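Local coordinates for T-lymphoma invasion and metastasis-inducing protein 1 (Homo sapiens, PDB 4K2P), which probably acts as a guanine nucleotide exchange factor for the small GTPase Rac, its PH-CC-Ex region being linked to phosphoinositide binding and protein-protein interaction, at residues Ser74-Val79 with Phe89-Ser94; Asn18-Lys23 with Gly96-Phe101. The protein carries 5 engineered substitutions. One frame throughout, in Å; residues are numbered along the deposited sequence. Where two conformers were deposited one is given.

Interaction 1: residues Ser74-Val79 with Phe89-Ser94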
ATOM      1  N   SER A  74       2.807   4.745   0.217  1.00 24.82           N
ATOM      2  CA  SER A  74       2.967   3.321  -0.040  1.00 23.84           C
ATOM      3  C   SER A  74       2.658   2.471   1.192  1.00 23.43           C
ATOM      4  O   SER A  74       2.515   2.980   2.302  1.00 25.44           O
ATOM      5  CB  SER A  74       4.391   3.024  -0.504  1.00 24.83           C
ATOM      6  OG  SER A  74       4.631   3.576  -1.780  1.00 28.46           O
ATOM      7  N   ILE A  75       2.540   1.168   0.977  1.00 21.41           N
ATOM      8  CA  ILE A  75       2.519   0.198   2.057  1.00 25.39           C
ATOM      9  C   ILE A  75       3.631  -0.807   1.790  1.00 19.68           C
ATOM     10  O   ILE A  75       3.862  -1.200   0.658  1.00 20.18           O
ATOM     11  CB  ILE A  75       1.160  -0.537   2.162  1.00 27.84           C
ATOM     12  CG1 ILE A  75       0.051   0.429   2.589  1.00 35.39           C
ATOM     13  CG2 ILE A  75       1.242  -1.684   3.169  1.00 31.87           C
ATOM     14  CD1 ILE A  75      -1.370  -0.147   2.452  1.00 36.88           C
ATOM     15  N   VAL A  76       4.299  -1.244   2.845  1.00 21.43           N
ATOM     16  CA  VAL A  76       5.307  -2.274   2.739  1.00 20.78           C
ATOM     17  C   VAL A  76       4.871  -3.382   3.686  1.00 22.42           C
ATOM     18  O   VAL A  76       4.446  -3.109   4.808  1.00 22.58           O
ATOM     19  CB  VAL A  76       6.724  -1.774   3.092  1.00 23.35           C
ATOM     20  CG1 VAL A  76       7.760  -2.816   2.703  1.00 21.79           C
ATOM     21  CG2 VAL A  76       7.026  -0.458   2.391  1.00 25.28           C
ATOM     22  N   GLN A  77       4.963  -4.621   3.212  1.00 21.13           N
ATOM     23  CA  GLN A  77       4.578  -5.808   3.976  1.00 22.43           C
ATOM     24  C   GLN A  77       5.633  -6.895   3.830  1.00 21.50           C
ATOM     25  O   GLN A  77       6.081  -7.176   2.729  1.00 21.05           O
ATOM     26  CB  GLN A  77       3.234  -6.367   3.496  1.00 22.51           C
ATOM     27  CG  GLN A  77       2.036  -5.466   3.725  1.00 23.83           C
ATOM     28  CD  GLN A  77       1.567  -5.492   5.160  1.00 26.20           C
ATOM     29  OE1 GLN A  77       0.835  -6.393   5.573  1.00 28.11           O
ATOM     30  NE2 GLN A  77       1.972  -4.494   5.926  1.00 27.37           N
ATOM     31  N   ALA A  78       6.013  -7.520   4.933  1.00 21.87           N
ATOM     32  CA  ALA A  78       6.767  -8.762   4.877  1.00 22.64           C
ATOM     33  C   ALA A  78       5.968  -9.803   4.113  1.00 25.58           C
ATOM     34  O   ALA A  78       4.740  -9.796   4.148  1.00 28.06           O
ATOM     35  CB  ALA A  78       7.079  -9.265   6.271  1.00 23.12           C
ATOM     36  N   VAL A  79       6.673 -10.682   3.412  1.00 24.85           N
ATOM     37  CA  VAL A  79       6.056 -11.801   2.708  1.00 27.46           C
ATOM     38  C   VAL A  79       6.733 -13.080   3.161  1.00 28.77           C
ATOM     39  O   VAL A  79       7.358 -13.774   2.367  1.00 30.91           O
ATOM     40  CB  VAL A  79       6.173 -11.670   1.178  1.00 30.34           C
ATOM     41  CG1 VAL A  79       5.234 -12.662   0.494  1.00 34.74           C
ATOM     42  CG2 VAL A  79       5.856 -10.249   0.737  1.00 29.75           C
ATOM     43  N   PHE A  89      10.125  -8.690   1.222  1.00 21.80           N
ATOM     44  CA  PHE A  89       9.045  -7.748   1.516  1.00 23.25           C
ATOM     45  C   PHE A  89       8.540  -7.135   0.222  1.00 21.04           C
ATOM     46  O   PHE A  89       9.214  -7.193  -0.792  1.00 20.34           O
ATOM     47  CB  PHE A  89       9.483  -6.666   2.510  1.00 23.93           C
ATOM     48  CG  PHE A  89      10.702  -5.874   2.097  1.00 25.04           C
ATOM     49  CD1 PHE A  89      11.977  -6.350   2.346  1.00 26.99           C
ATOM     50  CD2 PHE A  89      10.567  -4.618   1.525  1.00 23.14           C
ATOM     51  CE1 PHE A  89      13.093  -5.604   1.993  1.00 27.61           C
ATOM     52  CE2 PHE A  89      11.668  -3.875   1.178  1.00 23.95           C
ATOM     53  CZ  PHE A  89      12.936  -4.364   1.414  1.00 25.18           C
ATOM     54  N   CYS A  90       7.335  -6.570   0.266  1.00 21.61           N
ATOM     55  CA  CYS A  90       6.640  -6.091  -0.919  1.00 21.56           C
ATOM     56  C   CYS A  90       6.188  -4.657  -0.689  1.00 21.42           C
ATOM     57  O   CYS A  90       5.527  -4.366   0.308  1.00 19.45           O
ATOM     58  CB  CYS A  90       5.438  -6.983  -1.244  1.00 23.38           C
ATOM     59  SG  CYS A  90       4.467  -6.454  -2.681  1.00 26.59           S
ATOM     60  N   LEU A  91       6.586  -3.755  -1.580  1.00 20.45           N
ATOM     61  CA  LEU A  91       6.094  -2.383  -1.559  1.00 20.12           C
ATOM     62  C   LEU A  91       5.012  -2.225  -2.602  1.00 18.30           C
ATOM     63  O   LEU A  91       5.202  -2.594  -3.749  1.00 18.13           O
ATOM     64  CB  LEU A  91       7.232  -1.384  -1.820  1.00 20.60           C
ATOM     65  CG  LEU A  91       6.862   0.105  -1.702  1.00 22.25           C
ATOM     66  CD1 LEU A  91       8.028   0.924  -1.194  1.00 25.92           C
ATOM     67  CD2 LEU A  91       6.388   0.680  -3.026  1.00 23.51           C
ATOM     68  N   SER A  92       3.862  -1.696  -2.203  1.00 20.79           N
ATOM     69  CA  SER A  92       2.837  -1.288  -3.152  1.00 20.94           C
ATOM     70  C   SER A  92       2.681   0.223  -3.038  1.00 21.08           C
ATOM     71  O   SER A  92       2.519   0.746  -1.947  1.00 19.29           O
ATOM     72  CB  SER A  92       1.511  -2.008  -2.887  1.00 24.06           C
ATOM     73  OG  SER A  92       1.200  -2.036  -1.503  1.00 22.93           O
ATOM     74  N   ASN A  93       2.732   0.918  -4.169  1.00 22.55           N
ATOM     75  CA  ASN A  93       2.772   2.370  -4.160  1.00 25.61           C
ATOM     76  C   ASN A  93       1.380   2.970  -4.300  1.00 24.29           C
ATOM     77  O   ASN A  93       0.384   2.265  -4.204  1.00 26.32           O
ATOM     78  CB  ASN A  93       3.702   2.875  -5.270  1.00 28.62           C
ATOM     79  CG  ASN A  93       3.141   2.659  -6.658  1.00 30.46           C
ATOM     80  OD1 ASN A  93       2.103   2.034  -6.829  1.00 29.16           O
ATOM     81  ND2 ASN A  93       3.831   3.185  -7.661  1.00 33.32           N
ATOM     82  N   SER A  94       1.310   4.278  -4.503  1.00 23.40           N
ATOM     83  CA  SER A  94       0.027   4.969  -4.556  1.00 23.31           C
ATOM     84  C   SER A  94      -0.642   4.864  -5.924  1.00 24.77           C
ATOM     85  O   SER A  94      -1.735   5.373  -6.110  1.00 25.32           O
ATOM     86  CB  SER A  94       0.214   6.442  -4.172  1.00 26.18           C
ATOM     87  OG  SER A  94       0.993   7.120  -5.141  1.00 28.34           O
TER
HETATM   88  O   HOH W   1       2.479  -3.779   0.296  1.00 19.63           O

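Interaction 2: residues Asn18-Lys23 with Gly96-Phe101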
ATOM      1  N   ASN A  18       9.879  -6.708 -10.227  1.00 26.92           N
ATOM      2  CA  ASN A  18       8.548  -6.116 -10.409  1.00 28.90           C
ATOM      3  C   ASN A  18       7.462  -7.160 -10.172  1.00 24.56           C
ATOM      4  O   ASN A  18       7.599  -8.303 -10.588  1.00 24.20           O
ATOM      5  CB  ASN A  18       8.402  -5.507 -11.796  1.00 34.72           C
ATOM      6  CG  ASN A  18       9.353  -4.352 -12.022  1.00 40.28           C
ATOM      7  OD1 ASN A  18       9.768  -3.685 -11.082  1.00 39.33           O
ATOM      8  ND2 ASN A  18       9.672  -4.090 -13.277  1.00 46.45           N
ATOM      9  N   PHE A  19       6.387  -6.759  -9.504  1.00 24.46           N
ATOM     10  CA  PHE A  19       5.385  -7.699  -9.020  1.00 23.08           C
ATOM     11  C   PHE A  19       3.988  -7.434  -9.609  1.00 24.51           C
ATOM     12  O   PHE A  19       3.392  -8.321 -10.222  1.00 24.65           O
ATOM     13  CB  PHE A  19       5.344  -7.650  -7.493  1.00 22.15           C
ATOM     14  CG  PHE A  19       4.448  -8.681  -6.878  1.00 25.00           C
ATOM     15  CD1 PHE A  19       4.509 -10.002  -7.288  1.00 30.15           C
ATOM     16  CD2 PHE A  19       3.565  -8.337  -5.871  1.00 25.75           C
ATOM     17  CE1 PHE A  19       3.688 -10.955  -6.725  1.00 33.19           C
ATOM     18  CE2 PHE A  19       2.747  -9.284  -5.301  1.00 29.50           C
ATOM     19  CZ  PHE A  19       2.806 -10.596  -5.727  1.00 32.79           C
ATOM     20  N   LEU A  20       3.472  -6.227  -9.402  1.00 23.61           N
ATOM     21  CA  LEU A  20       2.217  -5.786 -10.013  1.00 22.91           C
ATOM     22  C   LEU A  20       2.489  -4.496 -10.780  1.00 24.19           C
ATOM     23  O   LEU A  20       3.388  -3.739 -10.418  1.00 22.88           O
ATOM     24  CB  LEU A  20       1.131  -5.571  -8.961  1.00 20.62           C
ATOM     25  CG  LEU A  20       0.812  -6.795  -8.109  1.00 21.61           C
ATOM     26  CD1 LEU A  20      -0.060  -6.443  -6.928  1.00 20.65           C
ATOM     27  CD2 LEU A  20       0.142  -7.871  -8.968  1.00 25.09           C
ATOM     28  N   VAL A  21       1.712  -4.258 -11.833  1.00 24.20           N
ATOM     29  CA  VAL A  21       1.912  -3.121 -12.724  1.00 26.41           C
ATOM     30  C   VAL A  21       0.579  -2.456 -13.049  1.00 25.58           C
ATOM     31  O   VAL A  21      -0.389  -3.132 -13.419  1.00 24.39           O
ATOM     32  CB  VAL A  21       2.586  -3.535 -14.048  1.00 32.35           C
ATOM     33  CG1 VAL A  21       2.720  -2.336 -14.974  1.00 34.71           C
ATOM     34  CG2 VAL A  21       3.957  -4.119 -13.789  1.00 35.03           C
ATOM     35  N   HIS A  22       0.525  -1.133 -12.913  0.53 23.87           N
ATOM     36  CA  HIS A  22      -0.690  -0.392 -13.222  0.53 27.31           C
ATOM     37  C   HIS A  22      -0.734  -0.083 -14.716  0.53 27.33           C
ATOM     38  O   HIS A  22       0.263   0.289 -15.329  0.53 29.42           O
ATOM     39  CB  HIS A  22      -0.794   0.888 -12.371  0.53 27.41           C
ATOM     40  CG  HIS A  22       0.040   2.035 -12.856  0.53 30.44           C
ATOM     41  ND1 HIS A  22       1.384   1.921 -13.142  0.53 33.02           N
ATOM     42  CD2 HIS A  22      -0.277   3.336 -13.069  0.53 32.44           C
ATOM     43  CE1 HIS A  22       1.853   3.095 -13.528  0.53 34.39           C
ATOM     44  NE2 HIS A  22       0.865   3.970 -13.490  0.53 34.27           N
ATOM     45  N   LYS A  23      -1.918  -0.282 -15.282  1.00 29.30           N
ATOM     46  CA  LYS A  23      -2.195  -0.128 -16.702  1.00 31.41           C
ATOM     47  C   LYS A  23      -3.375   0.821 -16.871  1.00 32.26           C
ATOM     48  O   LYS A  23      -4.072   1.128 -15.904  1.00 32.59           O
ATOM     49  CB  LYS A  23      -2.505  -1.487 -17.343  1.00 34.49           C
ATOM     50  CG  LYS A  23      -1.397  -2.515 -17.229  1.00 36.24           C
ATOM     51  CD  LYS A  23      -0.198  -2.105 -18.063  1.00 41.64           C
ATOM     52  CE  LYS A  23       0.795  -3.241 -18.214  1.00 46.25           C
ATOM     53  NZ  LYS A  23       0.333  -4.252 -19.204  1.00 52.66           N
ATOM     54  N   GLY A  96      -0.782   1.749  -7.984  1.00 27.60           N
ATOM     55  CA  GLY A  96      -1.252   0.422  -8.359  1.00 29.33           C
ATOM     56  C   GLY A  96      -0.118  -0.514  -8.755  1.00 28.05           C
ATOM     57  O   GLY A  96      -0.351  -1.632  -9.210  1.00 29.48           O
ATOM     58  N   ASP A  97       1.114  -0.045  -8.583  1.00 25.29           N
ATOM     59  CA  ASP A  97       2.302  -0.869  -8.796  1.00 24.43           C
ATOM     60  C   ASP A  97       2.709  -1.536  -7.509  1.00 21.92           C
ATOM     61  O   ASP A  97       2.394  -1.044  -6.433  1.00 22.03           O
ATOM     62  CB  ASP A  97       3.490  -0.035  -9.284  1.00 26.92           C
ATOM     63  CG  ASP A  97       3.194   0.718 -10.538  1.00 34.61           C
ATOM     64  OD1 ASP A  97       2.900   0.058 -11.547  1.00 34.31           O
ATOM     65  OD2 ASP A  97       3.274   1.964 -10.520  1.00 41.00           O
ATOM     66  N   ALA A  98       3.451  -2.632  -7.621  1.00 21.53           N
ATOM     67  CA  ALA A  98       4.074  -3.238  -6.457  1.00 19.59           C
ATOM     68  C   ALA A  98       5.375  -3.934  -6.860  1.00 18.78           C
ATOM     69  O   ALA A  98       5.538  -4.350  -8.005  1.00 19.55           O
ATOM     70  CB  ALA A  98       3.129  -4.211  -5.775  1.00 20.67           C
ATOM     71  N   PHE A  99       6.281  -4.055  -5.898  1.00 18.73           N
ATOM     72  CA  PHE A  99       7.646  -4.505  -6.131  1.00 22.88           C
ATOM     73  C   PHE A  99       8.039  -5.439  -5.008  1.00 22.05           C
ATOM     74  O   PHE A  99       7.688  -5.205  -3.864  1.00 22.83           O
ATOM     75  CB  PHE A  99       8.618  -3.313  -6.179  1.00 24.07           C
ATOM     76  CG  PHE A  99       8.176  -2.209  -7.090  1.00 26.05           C
ATOM     77  CD1 PHE A  99       7.309  -1.226  -6.632  1.00 25.46           C
ATOM     78  CD2 PHE A  99       8.628  -2.141  -8.399  1.00 27.25           C
ATOM     79  CE1 PHE A  99       6.890  -0.199  -7.472  1.00 26.16           C
ATOM     80  CE2 PHE A  99       8.210  -1.116  -9.240  1.00 28.15           C
ATOM     81  CZ  PHE A  99       7.336  -0.149  -8.772  1.00 27.07           C
ATOM     82  N   LEU A 100       8.730  -6.519  -5.343  1.00 22.64           N
ATOM     83  CA  LEU A 100       9.317  -7.392  -4.340  1.00 21.68           C
ATOM     84  C   LEU A 100      10.796  -7.075  -4.111  1.00 19.37           C
ATOM     85  O   LEU A 100      11.526  -6.762  -5.041  1.00 18.83           O
ATOM     86  CB  LEU A 100       9.162  -8.852  -4.756  1.00 23.08           C
ATOM     87  CG  LEU A 100       7.722  -9.365  -4.857  1.00 26.26           C
ATOM     88  CD1 LEU A 100       7.721 -10.723  -5.505  1.00 27.49           C
ATOM     89  CD2 LEU A 100       7.059  -9.431  -3.487  1.00 27.35           C
ATOM     90  N   PHE A 101      11.213  -7.215  -2.861  1.00 18.69           N
ATOM     91  CA  PHE A 101      12.580  -6.983  -2.431  1.00 19.87           C
ATOM     92  C   PHE A 101      13.015  -8.138  -1.533  1.00 22.28           C
ATOM     93  O   PHE A 101      12.223  -8.602  -0.718  1.00 23.72           O
ATOM     94  CB  PHE A 101      12.707  -5.674  -1.657  1.00 21.34           C
ATOM     95  CG  PHE A 101      12.265  -4.461  -2.409  1.00 23.08           C
ATOM     96  CD1 PHE A 101      13.155  -3.746  -3.202  1.00 23.08           C
ATOM     97  CD2 PHE A 101      10.969  -3.999  -2.288  1.00 23.01           C
ATOM     98  CE1 PHE A 101      12.748  -2.609  -3.876  1.00 25.07           C
ATOM     99  CE2 PHE A 101      10.558  -2.861  -2.957  1.00 25.10           C
ATOM    100  CZ  PHE A 101      11.448  -2.165  -3.753  1.00 24.87           C
TER

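Interaction 1: residues Ser74-Val79 with Phe89-Ser94
Val76 sets its two methyl groups against two different neighbours on the facing strand. CG1 comes obliquely to the Phe89 ring, 3.5 Å from CD2, while CG2 meets CD1 of Leu91 at 4.0 Å. The fork of Leu91 in turn fills the hollow between Val76 and Ser74, its CD2 coming to 3.6 Å from OG of Ser74. Serine is small enough to sit there, and its hydroxyl, hydrogen-bonded to Val71 O, tucks against the backbone of Asn93. CB of Phe89 rests against the carbonyl oxygen of Gln77, with CG between the backbone N and carbonyl carbon (chi1 56°), and the ring goes on to meet Phe101 and Trp112.

Backbone bonds join Ile75 to Ser92 and Gln77 to Cys90 in both directions, making an antiparallel hairpin of the PH domain. The face bearing Val76, Ala78, Phe89 and Leu91 is apolar because it lies under helix 106-128, the C-terminal helix of the PH fold, with Ile113 and Ile116 against Val76.

The face with Ile75, Gln77, Cys90 and Ser92 is more mixed and meets helices 168-203 and 233-241. Beyond the strand end, CG2 of Val79 bends toward CB of Cys90, 3.8 Å away, where the slender cysteine admits the methyl. Ser92 is short enough for a water to settle beside it, 2.8 Å from its OG and donating to Ile75 O at 2.9 Å; the same hydroxyl also bonds to His237. Gln77 folds back over its own strand, NE2 donating to Val76 O at 3.0 Å from above the carbonyl plane, and its chain packs on Phe193 and Cys197.

Interaction 2: residues Asn18-Lys23 with Gly96-Phe101
Phe19 N and Leu20 N both donate to Ala98 O, at 3.0 and 3.1 Å and from the same face of its carbonyl plane, a classic beta bulge in two nearly antiparallel strands; Ala98 N answers to Leu20 O. The bulge turns Phe19 toward the partner strand. Its ring has CD2 near CB of Ala98, which lies at the edge, while Leu100 crosses it, CD2 over one face and CD1 3.7 Å from Phe19 CD1. Alanine suits the middle of this pack, where its single methyl also meets CB of Leu20 at 4.0 Å. On the other side of the sheet OD1 of Asn18 approaches the ring edge of Phe99, 3.3 Å from CD2.

Just before the strand that begins at Ala98, the carboxylate of Asp97 takes over from the backbone as acceptor. Asp97 OD1 accepts from His22 N at 3.0 Å and, in the modelled ring position of a residue with two conformers, from ND1 at 2.9 Å; ring and carboxylate planes stand 88° apart. Glycine fits at Gly96 because its phi of 113° would jam a CB against the preceding carbonyl, and His22 CB crowds the same spot.

Leu20 packs on Ser235 and Ala238 of helix 233-241, and Phe19 on Ile230 and Cys90; strand 27-30 borders residues 18-23, and strand 88-92 borders strand 98-102.

Overall arrangement
Interaction 1 is nested along the chain inside the loop closed by interaction 2, and their centres lie about 9 Å apart. Strands 88-92 and 98-102 are consecutive and adjacent in the sheet, which makes the two contacts continuous: Leu91 O lies 2.8 Å from Phe99 N, and Phe89 N lies 2.9 Å from Phe101 O, both probable hydrogen bonds. Where the chain turns between them, Asn93 OD1 accepts from Asp97 N. Cys90, Ala98, Phe19 and Leu20 thus belong to one surface, part of it under helix 233-241. Residues 18-23 lead toward the region that in many PH domains lines the phosphoinositide site, whereas interaction 1 lies deeper in the fold.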